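Local coordinates for protein magnesium-protoporphyrin O-methyltransferase (Synechocystis sp., PDB 4QDJ) that transfers a methyl group from S-adenosylmethionine to magnesium-protoporphyrin IX, forming its 13-monomethyl ester on the pathway to chlorophyll, at residues Asp129-Leu134 and Arg158-Ser163; Phe207-Thr212 and Arg223-Val228; Asn34-Asp39 and Thr217-Ser222; His139-Glu144 and Arg189-Lys194. One frame throughout, in Å; residues are numbered along the deposited sequence.

Contact 1. Residues Asp129-Leu134 and Arg158-Ser163; sequences DTVICL and RRLILS. With SAM (S-adenosylmethionine), chain B.
Thr130 OG1 is gripped side-on by Arg159, whose NE and NH2 reach it at 2.9 and 3.1 Å with the oxygen in the guanidinium plane. The hydroxyl spends its own proton on Asp129 OD1, 2.7 Å away, so a threonine suits a place where one small group must both give and receive. Beside it Asp129 and Arg158 extend alongside each other: OD2 takes the nearly straight bond from NE (3.0 Å, 172°), while OD1 offers its syn lone pair to NH2. With CG anti to the backbone N (chi1 -169°), Arg158 starts toward the acid, and a bend at chi3 follows. An alanine in place of Asp129 would probably leave the Arg158 guanidinium without its countercharge here and the Thr130 hydroxyl without this acceptor. Beyond this polar end the strands run parallel, the two strands of a beta-alpha-beta unit whose helix 142-155 packs on Val131 and Cys133. Val131 CG1 meets Leu160 CD1 at 3.8 Å, and Ile132 lies alongside Ile161, branched aliphatics fitted to a buried sheet. At the other end Leu134 O accepts from the amino N of S-adenosylmethionine at 2.7 Å. Arg159 NH1 also pairs with Asp58 and Glu226, so the buried guanidinium is met by further acids, which would probably offset its charge and that of nearby Arg211.

Contact 2. Residues Phe207-Thr212 and Arg223-Val228; sequences FSIART and RILEAV
Arg211 and Glu226 face each other across a beta hairpin of strands 207-216 and 221-229, where a bulge interrupts the antiparallel register. Arg211 NE meets Glu226 OE1 at 2.9 Å, and NH2 meets OE2 at 2.8 Å in an almost straight bond (177°), both oxygens lying near the guanidinium plane. OE1 also accepts from Arg211 N through its anti lone pair, so the carboxylate binds both backbone and side chain of a residue within the bulge. Glu226 CG, anti to the backbone N (chi1 177°), begins an extended chain that carries the carboxylate to Arg211. An alanine here would probably leave the Arg211 backbone N without this acceptor and the guanidinium without one of its acids. In the next shell, Asp58 takes Arg211 NH2, and Trp54 gives Arg211 a cation-pi face. Before the bulge, Ser208 and Val228 form a hydrogen-bonded pair, and Ala227 is small enough for Phe207 CB to approach its CB to 3.8 Å. Past it, Thr212 CG2 lies alongside Leu225 CD2. Arg223, paired through NE with Glu195, gives NH2 to a water at 2.9 Å, and that water is 2.7 Å from Thr212 OG1.

Contact 3. Residues Asn34-Asp39 and Thr217-Ser222; sequences NFVQKD and TRFYYS
Asp39 and Thr217 meet tip to tip, and the polar side of this contact is its tight one. Asp39 OD2 receives the Thr217 hydroxyl in a very short bond of 2.5 Å and Phe219 N at 2.7 Å, the amide coming from well above the carboxylate plane. OD1 takes Arg218 N on its syn side at 3.2 Å. With CG anti to the backbone N (chi1 -177°), the aspartate leaves helix 35-58 toward the turn before strand 221-229, its short chain holding the carboxylate close to the turn's amides. The apolar side is looser and nearer solvent. Val36 CG2 stands over the face of the Phe219 ring, 4.0 Å from its centroid in a CH-pi contact, and Arg218 CG covers the opposite face. A beta-branched valine offers two methyls to the ring, Val36 CG1 nearest Phe219 CG and Val36 CG2 nearest CE2 and CZ. Phe35, exposed at the first helical turn, comes nearest with CE2, 3.7 Å from Phe219 CE2, with the ring planes oblique at 66°. The helical turn that carries Phe35, Val36 and Asp39 starts in a capping box: Asn34 OD1 accepts from Gln37 N, and Gln37 OE1 accepts from Asn34 N. Three donors converging on one carboxylate would probably favour its ionised form, and they bind the beginning of a helix to a turn almost 180 residues later.

Contact 4. Residues His139-Glu144 and Arg189-Lys194; sequences HYPTEE and RAYQHK. With SAM (S-adenosylmethionine), chain B.
Tyr191 and His193 both hold CG anti to their carbonyl carbons (chi1 -62° and -59°), and these alternate residues of an extended chain thereby start both rings toward residues 140-142. The Tyr191 ring lies flat over the peptide between Tyr140 and Pro141, with Pro141 N 3.6 Å above its centre. Pro141 CD completes the cover as a CH-pi contact 4.0 Å from the ring centroid; proline suits this place because its nitrogen carries no hydrogen to bury and its ring methylenes offer C-H groups to the aromatic face. His193 comes in edge-on. Its ND1 and Thr142 OG1 share a hydrogen bond of 3.0 Å, while NE2 is bonded to Leu137 O. The imidazole thus links the loop before helix 142-155 with that helix's first residue, and a water 2.8 Å from Thr142 OG1 also accepts from Lys194 N. On the far side of the 139-144 segment the cofactor begins: Tyr140 OH donates to S-adenosylmethionine N7 at 2.6 Å, and His139 NE2 lies 3.7 Å from C5' of the same ligand. His139 is backed by Phe16 of helix 8-16. A loop that follows the fourth strand of the sheet and borders the cofactor is a common feature of the class I (Rossmann-like) S-adenosylmethionine-dependent methyltransferase fold, here in contact on its other side with Tyr191 and His193.

Contacts 1 and 2 are neighbours in one seven-stranded sheet, their centres about 9 Å apart, and join directly where Leu160 O lies 2.8 Å from Ala227 N, a probable hydrogen bond. Contact 3 uses the turn and first residues leading into the strand of contact 2: its centre is about 24 Å from that of contact 2, and the Tyr220 side chain lies about 6 Å from S-adenosylmethionine. Contacts 1 and 4 both touch this ligand, contact 1 at its amino group, contact 4 at its adenine and at C5', although their centres are about 18 Å apart and their nearest atoms about 7 Å. Helix 142-155 leads from contact 4 back to the second strand of contact 1.

Contact 1. Residues Asp129-Leu134 and Arg158-Ser163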
# COMPACT_ATOMS: atom_id res chain seq x y z
N ASP A 129 -8.86 -11.79 4.69
CA ASP A 129 -10.01 -11.01 5.13
C ASP A 129 -9.92 -9.61 4.54
O ASP A 129 -10.87 -9.11 3.94
CB ASP A 129 -10.07 -10.91 6.66
CG ASP A 129 -11.20 -10.00 7.13
OD1 ASP A 129 -10.98 -8.77 7.22
OD2 ASP A 129 -12.30 -10.52 7.41
N THR A 130 -8.76 -8.99 4.72
CA THR A 130 -8.55 -7.61 4.31
C THR A 130 -7.32 -7.48 3.42
O THR A 130 -6.25 -8.00 3.75
CB THR A 130 -8.40 -6.70 5.55
OG1 THR A 130 -9.64 -6.65 6.26
CG2 THR A 130 -8.00 -5.29 5.15
N VAL A 131 -7.49 -6.81 2.29
CA VAL A 131 -6.38 -6.52 1.40
C VAL A 131 -6.19 -5.00 1.35
O VAL A 131 -7.17 -4.26 1.22
CB VAL A 131 -6.63 -7.07 -0.02
CG1 VAL A 131 -5.49 -6.71 -0.96
CG2 VAL A 131 -6.82 -8.58 0.03
N ILE A 132 -4.95 -4.55 1.48
CA ILE A 132 -4.66 -3.12 1.53
C ILE A 132 -3.60 -2.75 0.50
O ILE A 132 -2.59 -3.44 0.37
CB ILE A 132 -4.18 -2.69 2.93
CG1 ILE A 132 -5.16 -3.17 4.01
CG2 ILE A 132 -4.01 -1.17 2.99
CD1 ILE A 132 -4.71 -2.86 5.42
N CYS A 133 -3.84 -1.67 -0.22
CA CYS A 133 -2.89 -1.18 -1.22
C CYS A 133 -2.81 0.34 -1.14
O CYS A 133 -3.67 1.04 -1.69
CB CYS A 133 -3.32 -1.64 -2.61
SG CYS A 133 -2.15 -1.28 -3.93
N LEU A 134 -1.79 0.84 -0.45
CA LEU A 134 -1.66 2.28 -0.21
C LEU A 134 -0.57 2.92 -1.05
O LEU A 134 0.57 2.44 -1.06
CB LEU A 134 -1.36 2.55 1.27
CG LEU A 134 -2.35 2.07 2.32
CD1 LEU A 134 -1.92 2.57 3.70
CD2 LEU A 134 -3.76 2.54 1.99
N ARG A 158 -13.42 -10.11 2.29
CA ARG A 158 -14.35 -9.15 2.87
C ARG A 158 -14.06 -7.69 2.55
O ARG A 158 -14.97 -6.92 2.26
CB ARG A 158 -14.41 -9.33 4.39
CG ARG A 158 -15.53 -8.55 5.06
CD ARG A 158 -15.57 -8.80 6.56
NE ARG A 158 -14.33 -8.36 7.20
CZ ARG A 158 -14.14 -7.13 7.67
NH1 ARG A 158 -15.10 -6.22 7.58
NH2 ARG A 158 -12.98 -6.81 8.24
N ARG A 159 -12.79 -7.29 2.60
CA ARG A 159 -12.46 -5.87 2.57
C ARG A 159 -11.23 -5.53 1.74
O ARG A 159 -10.21 -6.21 1.79
CB ARG A 159 -12.31 -5.35 4.00
CG ARG A 159 -11.84 -3.91 4.09
CD ARG A 159 -11.93 -3.38 5.52
NE ARG A 159 -11.20 -4.23 6.46
CZ ARG A 159 -11.12 -3.98 7.77
NH1 ARG A 159 -11.72 -2.91 8.28
NH2 ARG A 159 -10.45 -4.80 8.56
N LEU A 160 -11.34 -4.44 0.97
CA LEU A 160 -10.23 -3.90 0.20
C LEU A 160 -10.08 -2.42 0.53
O LEU A 160 -11.03 -1.65 0.42
CB LEU A 160 -10.49 -4.09 -1.29
CG LEU A 160 -9.45 -3.54 -2.28
CD1 LEU A 160 -8.06 -4.10 -1.99
CD2 LEU A 160 -9.87 -3.84 -3.71
N ILE A 161 -8.88 -2.03 0.97
CA ILE A 161 -8.61 -0.63 1.27
C ILE A 161 -7.57 -0.10 0.28
O ILE A 161 -6.52 -0.71 0.10
CB ILE A 161 -8.10 -0.45 2.71
CG1 ILE A 161 -9.20 -0.82 3.70
CG2 ILE A 161 -7.62 0.97 2.94
CD1 ILE A 161 -8.72 -0.96 5.13
N LEU A 162 -7.88 1.02 -0.36
CA LEU A 162 -7.00 1.61 -1.37
C LEU A 162 -6.76 3.08 -1.08
O LEU A 162 -7.62 3.76 -0.51
CB LEU A 162 -7.63 1.51 -2.76
CG LEU A 162 -8.10 0.16 -3.30
CD1 LEU A 162 -8.81 0.37 -4.63
CD2 LEU A 162 -6.92 -0.78 -3.46
N SER A 163 -5.61 3.59 -1.49
CA SER A 163 -5.40 5.03 -1.54
C SER A 163 -4.84 5.44 -2.89
O SER A 163 -4.13 4.66 -3.54
CB SER A 163 -4.51 5.52 -0.39
OG SER A 163 -3.17 5.12 -0.56
N SAM B . 2.37 1.01 0.43
CA SAM B . 3.63 1.47 1.01
C SAM B . 3.38 2.61 1.99
O SAM B . 2.39 3.34 1.88
OXT SAM B . 4.16 2.83 2.92
CB SAM B . 4.65 1.88 -0.06
CG SAM B . 4.23 2.99 -1.02
SD SAM B . 5.57 3.43 -2.17
CE SAM B . 5.05 5.07 -2.73
C5' SAM B . 5.11 2.45 -3.61
C4' SAM B . 5.58 1.01 -3.50
O4' SAM B . 4.81 0.21 -4.36
C3' SAM B . 7.04 0.83 -3.90
O3' SAM B . 7.72 0.16 -2.86
C2' SAM B . 6.98 -0.07 -5.12
O2' SAM B . 8.06 -0.97 -5.16
C1' SAM B . 5.65 -0.76 -4.94
N9 SAM B . 5.07 -1.26 -6.19
C8 SAM B . 4.94 -0.60 -7.38
N7 SAM B . 4.35 -1.43 -8.26
C5 SAM B . 4.10 -2.61 -7.65
C6 SAM B . 3.51 -3.78 -8.10
N6 SAM B . 3.08 -3.89 -9.35
N1 SAM B . 3.39 -4.84 -7.22
C2 SAM B . 3.84 -4.73 -5.92
N3 SAM B . 4.42 -3.56 -5.49
C4 SAM B . 4.54 -2.51 -6.35
O HOH W 1 -2.70 2.43 -4.07

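Contact 2. Residues Phe207-Thr212 and Arg223-Val228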
# COMPACT_ATOMS: atom_id res chain seq x y z
N PHE A 207 -17.88 -4.70 -4.65
CA PHE A 207 -17.58 -3.99 -3.41
C PHE A 207 -18.34 -2.67 -3.30
O PHE A 207 -18.50 -1.95 -4.29
CB PHE A 207 -16.08 -3.72 -3.29
CG PHE A 207 -15.26 -4.93 -2.95
CD1 PHE A 207 -15.01 -5.90 -3.90
CD2 PHE A 207 -14.73 -5.08 -1.68
CE1 PHE A 207 -14.25 -7.02 -3.59
CE2 PHE A 207 -13.97 -6.19 -1.36
CZ PHE A 207 -13.73 -7.16 -2.32
N SER A 208 -18.80 -2.37 -2.09
CA SER A 208 -19.41 -1.07 -1.81
C SER A 208 -18.49 -0.27 -0.90
O SER A 208 -17.69 -0.83 -0.17
CB SER A 208 -20.78 -1.25 -1.16
OG SER A 208 -20.66 -1.83 0.13
N ILE A 209 -18.61 1.05 -0.96
CA ILE A 209 -17.75 1.91 -0.16
C ILE A 209 -18.28 2.05 1.26
O ILE A 209 -19.46 2.30 1.48
CB ILE A 209 -17.61 3.31 -0.80
CG1 ILE A 209 -17.11 3.18 -2.24
CG2 ILE A 209 -16.68 4.18 0.02
CD1 ILE A 209 -15.79 2.44 -2.37
N ALA A 210 -17.39 1.86 2.23
CA ALA A 210 -17.71 2.08 3.64
C ALA A 210 -17.06 3.38 4.10
O ALA A 210 -17.46 4.46 3.67
CB ALA A 210 -17.24 0.90 4.48
N ARG A 211 -16.06 3.28 4.97
CA ARG A 211 -15.36 4.49 5.41
C ARG A 211 -14.50 5.07 4.30
O ARG A 211 -14.06 4.36 3.39
CB ARG A 211 -14.50 4.21 6.65
CG ARG A 211 -15.33 3.94 7.90
CD ARG A 211 -14.47 3.48 9.07
NE ARG A 211 -13.95 2.13 8.84
CZ ARG A 211 -13.38 1.38 9.78
NH1 ARG A 211 -13.26 1.83 11.02
NH2 ARG A 211 -12.93 0.17 9.47
N THR A 212 -14.30 6.38 4.34
CA THR A 212 -13.35 7.03 3.45
C THR A 212 -12.53 8.02 4.24
O THR A 212 -12.90 8.40 5.35
CB THR A 212 -14.02 7.77 2.26
OG1 THR A 212 -14.60 9.00 2.72
CG2 THR A 212 -15.09 6.92 1.60
N ARG A 223 -6.34 10.11 -1.24
CA ARG A 223 -7.73 9.77 -0.97
C ARG A 223 -7.79 8.30 -0.58
O ARG A 223 -7.28 7.45 -1.29
CB ARG A 223 -8.57 10.03 -2.22
CG ARG A 223 -10.02 9.62 -2.11
CD ARG A 223 -10.78 10.48 -1.11
NE ARG A 223 -12.22 10.34 -1.29
CZ ARG A 223 -13.11 10.36 -0.30
NH1 ARG A 223 -12.71 10.50 0.96
NH2 ARG A 223 -14.40 10.23 -0.57
N ILE A 224 -8.42 8.01 0.55
CA ILE A 224 -8.47 6.64 1.07
C ILE A 224 -9.90 6.10 1.02
O ILE A 224 -10.82 6.74 1.50
CB ILE A 224 -7.97 6.58 2.52
CG1 ILE A 224 -6.71 7.43 2.70
CG2 ILE A 224 -7.71 5.14 2.94
CD1 ILE A 224 -6.31 7.64 4.14
N LEU A 225 -10.06 4.92 0.42
CA LEU A 225 -11.37 4.28 0.36
C LEU A 225 -11.34 2.91 1.01
O LEU A 225 -10.46 2.09 0.72
CB LEU A 225 -11.83 4.12 -1.09
CG LEU A 225 -11.96 5.38 -1.95
CD1 LEU A 225 -12.41 5.02 -3.35
CD2 LEU A 225 -12.93 6.36 -1.31
N GLU A 226 -12.29 2.66 1.91
CA GLU A 226 -12.51 1.33 2.44
C GLU A 226 -13.67 0.71 1.68
O GLU A 226 -14.78 1.25 1.68
CB GLU A 226 -12.84 1.38 3.94
CG GLU A 226 -13.15 0.02 4.54
CD GLU A 226 -13.64 0.11 5.97
OE1 GLU A 226 -14.46 1.01 6.26
OE2 GLU A 226 -13.22 -0.71 6.81
N ALA A 227 -13.41 -0.41 1.02
CA ALA A 227 -14.44 -1.10 0.26
C ALA A 227 -14.75 -2.44 0.92
O ALA A 227 -13.84 -3.17 1.32
CB ALA A 227 -13.99 -1.30 -1.18
N VAL A 228 -16.03 -2.75 1.03
CA VAL A 228 -16.46 -3.99 1.65
C VAL A 228 -17.33 -4.81 0.70
O VAL A 228 -18.20 -4.27 0.01
CB VAL A 228 -17.22 -3.72 2.97
CG1 VAL A 228 -17.85 -4.99 3.52
CG2 VAL A 228 -16.29 -3.10 4.00
O HOH W 2 -16.53 10.40 1.39

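Contact 3. Residues Asn34-Asp39 and Thr217-Ser222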
# COMPACT_ATOMS: atom_id res chain seq x y z
N ASN A 34 14.43 17.55 2.75
CA ASN A 34 14.03 18.90 2.38
C ASN A 34 12.57 19.12 2.74
O ASN A 34 11.87 18.17 3.10
CB ASN A 34 14.35 19.22 0.90
CG ASN A 34 13.55 18.39 -0.08
OD1 ASN A 34 12.35 18.18 0.08
ND2 ASN A 34 14.22 17.91 -1.12
N PHE A 35 12.10 20.36 2.66
CA PHE A 35 10.76 20.66 3.17
C PHE A 35 9.64 19.98 2.37
O PHE A 35 8.56 19.72 2.90
CB PHE A 35 10.53 22.18 3.30
CG PHE A 35 10.26 22.88 2.00
CD1 PHE A 35 11.31 23.30 1.19
CD2 PHE A 35 8.97 23.14 1.59
CE1 PHE A 35 11.07 23.95 0.00
CE2 PHE A 35 8.72 23.79 0.39
CZ PHE A 35 9.77 24.20 -0.40
N VAL A 36 9.91 19.68 1.11
CA VAL A 36 8.96 18.94 0.28
C VAL A 36 8.88 17.49 0.74
O VAL A 36 7.79 16.94 0.93
CB VAL A 36 9.36 18.98 -1.21
CG1 VAL A 36 8.40 18.14 -2.04
CG2 VAL A 36 9.39 20.42 -1.71
N GLN A 37 10.04 16.87 0.91
CA GLN A 37 10.13 15.49 1.38
C GLN A 37 9.55 15.34 2.78
O GLN A 37 8.93 14.32 3.10
CB GLN A 37 11.58 15.01 1.35
CG GLN A 37 12.17 14.90 -0.05
CD GLN A 37 13.69 14.85 -0.04
OE1 GLN A 37 14.33 15.09 0.98
NE2 GLN A 37 14.27 14.53 -1.20
N LYS A 38 9.76 16.35 3.62
CA LYS A 38 9.24 16.33 4.98
C LYS A 38 7.72 16.35 4.97
O LYS A 38 7.06 15.67 5.75
CB LYS A 38 9.78 17.51 5.78
CG LYS A 38 9.35 17.53 7.24
CD LYS A 38 9.73 16.25 7.95
CE LYS A 38 9.72 16.42 9.46
NZ LYS A 38 8.43 16.99 9.95
N ASP A 39 7.16 17.15 4.06
CA ASP A 39 5.71 17.23 3.89
C ASP A 39 5.14 15.88 3.46
O ASP A 39 4.08 15.46 3.93
CB ASP A 39 5.37 18.31 2.86
CG ASP A 39 3.88 18.50 2.70
OD1 ASP A 39 3.29 19.28 3.47
OD2 ASP A 39 3.30 17.87 1.79
N THR A 217 -1.88 17.59 2.38
CA THR A 217 -0.83 18.50 2.80
C THR A 217 -0.42 19.33 1.59
O THR A 217 -1.10 19.32 0.56
CB THR A 217 0.39 17.76 3.36
OG1 THR A 217 1.04 17.03 2.32
CG2 THR A 217 -0.02 16.81 4.48
N ARG A 218 0.70 20.04 1.70
CA ARG A 218 1.14 20.91 0.62
C ARG A 218 1.56 20.14 -0.63
O ARG A 218 1.24 20.54 -1.75
CB ARG A 218 2.28 21.81 1.11
CG ARG A 218 2.70 22.88 0.12
CD ARG A 218 3.48 23.98 0.81
NE ARG A 218 4.10 24.90 -0.14
CZ ARG A 218 4.44 26.15 0.14
NH1 ARG A 218 4.19 26.65 1.35
NH2 ARG A 218 5.00 26.91 -0.78
N PHE A 219 2.25 19.02 -0.44
CA PHE A 219 2.80 18.27 -1.56
C PHE A 219 2.35 16.81 -1.58
O PHE A 219 2.84 16.02 -2.39
CB PHE A 219 4.33 18.32 -1.53
CG PHE A 219 4.89 19.70 -1.58
CD1 PHE A 219 4.94 20.40 -2.78
CD2 PHE A 219 5.38 20.31 -0.43
CE1 PHE A 219 5.46 21.68 -2.83
CE2 PHE A 219 5.90 21.59 -0.48
CZ PHE A 219 5.94 22.27 -1.68
N TYR A 220 1.43 16.46 -0.70
CA TYR A 220 0.96 15.08 -0.60
C TYR A 220 -0.56 15.04 -0.53
O TYR A 220 -1.17 15.67 0.32
CB TYR A 220 1.58 14.40 0.62
CG TYR A 220 1.11 12.98 0.87
CD1 TYR A 220 1.76 11.90 0.30
CD2 TYR A 220 0.02 12.73 1.69
CE1 TYR A 220 1.33 10.60 0.53
CE2 TYR A 220 -0.42 11.44 1.93
CZ TYR A 220 0.24 10.38 1.35
OH TYR A 220 -0.21 9.10 1.59
N TYR A 221 -1.16 14.28 -1.44
CA TYR A 221 -2.61 14.16 -1.50
C TYR A 221 -2.99 12.70 -1.68
O TYR A 221 -2.62 12.07 -2.67
CB TYR A 221 -3.17 15.00 -2.65
CG TYR A 221 -2.76 16.45 -2.60
CD1 TYR A 221 -3.52 17.39 -1.91
CD2 TYR A 221 -1.60 16.88 -3.23
CE1 TYR A 221 -3.14 18.72 -1.86
CE2 TYR A 221 -1.21 18.21 -3.19
CZ TYR A 221 -1.99 19.12 -2.50
OH TYR A 221 -1.60 20.44 -2.45
N SER A 222 -3.72 12.16 -0.71
CA SER A 222 -4.07 10.75 -0.74
C SER A 222 -5.51 10.54 -0.29
O SER A 222 -5.85 10.77 0.87
CB SER A 222 -3.12 9.95 0.14
OG SER A 222 -3.26 8.56 -0.09

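Contact 4. Residues His139-Glu144 and Arg189-Lys194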
# COMPACT_ATOMS: atom_id res chain seq x y z
N HIS A 139 1.39 4.91 -9.46
CA HIS A 139 2.44 4.60 -10.42
C HIS A 139 1.92 4.03 -11.74
O HIS A 139 2.71 3.71 -12.63
CB HIS A 139 3.45 3.63 -9.81
CG HIS A 139 4.13 4.16 -8.59
ND1 HIS A 139 5.05 5.19 -8.64
CD2 HIS A 139 4.03 3.81 -7.29
CE1 HIS A 139 5.48 5.45 -7.42
NE2 HIS A 139 4.88 4.62 -6.58
N TYR A 140 0.61 3.92 -11.87
CA TYR A 140 0.02 3.28 -13.04
C TYR A 140 -1.17 4.06 -13.60
O TYR A 140 -1.91 4.69 -12.85
CB TYR A 140 -0.41 1.85 -12.70
CG TYR A 140 0.73 1.00 -12.21
CD1 TYR A 140 1.58 0.36 -13.10
CD2 TYR A 140 0.99 0.85 -10.85
CE1 TYR A 140 2.63 -0.42 -12.66
CE2 TYR A 140 2.04 0.08 -10.40
CZ TYR A 140 2.86 -0.55 -11.31
OH TYR A 140 3.91 -1.32 -10.87
N PRO A 141 -1.34 4.03 -14.94
CA PRO A 141 -2.52 4.65 -15.56
C PRO A 141 -3.79 3.92 -15.17
O PRO A 141 -3.72 2.77 -14.73
CB PRO A 141 -2.24 4.50 -17.06
CG PRO A 141 -1.31 3.33 -17.16
CD PRO A 141 -0.46 3.40 -15.93
N THR A 142 -4.94 4.57 -15.33
CA THR A 142 -6.22 4.04 -14.85
C THR A 142 -6.55 2.64 -15.37
O THR A 142 -7.07 1.81 -14.63
CB THR A 142 -7.38 5.01 -15.16
OG1 THR A 142 -7.08 6.30 -14.63
CG2 THR A 142 -8.68 4.51 -14.55
N GLU A 143 -6.25 2.39 -16.64
CA GLU A 143 -6.51 1.08 -17.24
C GLU A 143 -5.78 -0.04 -16.52
O GLU A 143 -6.35 -1.09 -16.23
CB GLU A 143 -6.13 1.09 -18.73
N GLU A 144 -4.50 0.19 -16.22
CA GLU A 144 -3.71 -0.80 -15.51
C GLU A 144 -4.11 -0.87 -14.04
O GLU A 144 -4.14 -1.95 -13.44
CB GLU A 144 -2.21 -0.50 -15.65
CG GLU A 144 -1.30 -1.45 -14.88
CD GLU A 144 -1.42 -2.90 -15.34
OE1 GLU A 144 -1.84 -3.13 -16.49
OE2 GLU A 144 -1.10 -3.80 -14.54
N ARG A 189 5.28 7.99 -14.95
CA ARG A 189 5.63 8.71 -13.73
C ARG A 189 4.56 8.57 -12.65
O ARG A 189 4.34 7.47 -12.13
CB ARG A 189 5.91 10.19 -14.04
CG ARG A 189 4.88 10.86 -14.95
CD ARG A 189 4.78 12.36 -14.66
NE ARG A 189 4.67 12.64 -13.23
CZ ARG A 189 5.66 13.11 -12.48
NH1 ARG A 189 6.84 13.35 -13.02
NH2 ARG A 189 5.47 13.33 -11.18
N ALA A 190 3.90 9.67 -12.31
CA ALA A 190 2.80 9.66 -11.36
C ALA A 190 1.47 9.83 -12.09
O ALA A 190 1.39 10.58 -13.07
CB ALA A 190 2.98 10.74 -10.32
N TYR A 191 0.44 9.15 -11.61
CA TYR A 191 -0.88 9.23 -12.22
C TYR A 191 -1.94 9.55 -11.19
O TYR A 191 -1.94 9.00 -10.09
CB TYR A 191 -1.23 7.90 -12.90
CG TYR A 191 -0.30 7.52 -14.04
CD1 TYR A 191 0.86 6.80 -13.79
CD2 TYR A 191 -0.60 7.86 -15.35
CE1 TYR A 191 1.71 6.44 -14.82
CE2 TYR A 191 0.24 7.51 -16.39
CZ TYR A 191 1.40 6.80 -16.12
OH TYR A 191 2.24 6.45 -17.15
N GLN A 192 -2.84 10.46 -11.55
CA GLN A 192 -4.02 10.73 -10.74
C GLN A 192 -5.17 9.87 -11.26
O GLN A 192 -5.22 9.56 -12.45
CB GLN A 192 -4.40 12.20 -10.79
CG GLN A 192 -3.44 13.14 -10.08
CD GLN A 192 -3.88 14.59 -10.16
OE1 GLN A 192 -4.72 14.95 -10.98
NE2 GLN A 192 -3.32 15.42 -9.29
N HIS A 193 -6.08 9.49 -10.37
CA HIS A 193 -7.24 8.72 -10.77
C HIS A 193 -8.51 9.40 -10.29
O HIS A 193 -8.56 9.93 -9.19
CB HIS A 193 -7.16 7.30 -10.19
CG HIS A 193 -5.95 6.55 -10.62
ND1 HIS A 193 -5.77 6.10 -11.91
CD2 HIS A 193 -4.84 6.17 -9.94
CE1 HIS A 193 -4.61 5.47 -12.00
NE2 HIS A 193 -4.03 5.50 -10.82
N LYS A 194 -9.53 9.39 -11.14
CA LYS A 194 -10.83 9.92 -10.76
C LYS A 194 -11.47 9.00 -9.74
O LYS A 194 -11.49 7.78 -9.92
CB LYS A 194 -11.75 10.04 -11.98
CG LYS A 194 -11.30 11.05 -13.02
CD LYS A 194 -12.29 11.13 -14.18
CE LYS A 194 -11.83 12.13 -15.23
NZ LYS A 194 -11.66 13.50 -14.66
N SAM B . 2.37 1.01 0.43
CA SAM B . 3.63 1.47 1.01
C SAM B . 3.38 2.61 1.99
O SAM B . 2.39 3.34 1.88
OXT SAM B . 4.16 2.83 2.92
CB SAM B . 4.65 1.88 -0.06
CG SAM B . 4.23 2.99 -1.02
SD SAM B . 5.57 3.43 -2.17
CE SAM B . 5.05 5.07 -2.73
C5' SAM B . 5.11 2.45 -3.61
C4' SAM B . 5.58 1.01 -3.50
O4' SAM B . 4.81 0.21 -4.36
C3' SAM B . 7.04 0.83 -3.90
O3' SAM B . 7.72 0.16 -2.86
C2' SAM B . 6.98 -0.07 -5.12
O2' SAM B . 8.06 -0.97 -5.16
C1' SAM B . 5.65 -0.76 -4.94
N9 SAM B . 5.07 -1.26 -6.19
C8 SAM B . 4.94 -0.60 -7.38
N7 SAM B . 4.35 -1.43 -8.26
C5 SAM B . 4.10 -2.61 -7.65
C6 SAM B . 3.51 -3.78 -8.10
N6 SAM B . 3.08 -3.89 -9.35
N1 SAM B . 3.39 -4.84 -7.22
C2 SAM B . 3.84 -4.73 -5.92
N3 SAM B . 4.42 -3.56 -5.49
C4 SAM B . 4.54 -2.51 -6.35
O HOH W 3 -9.16 8.02 -13.73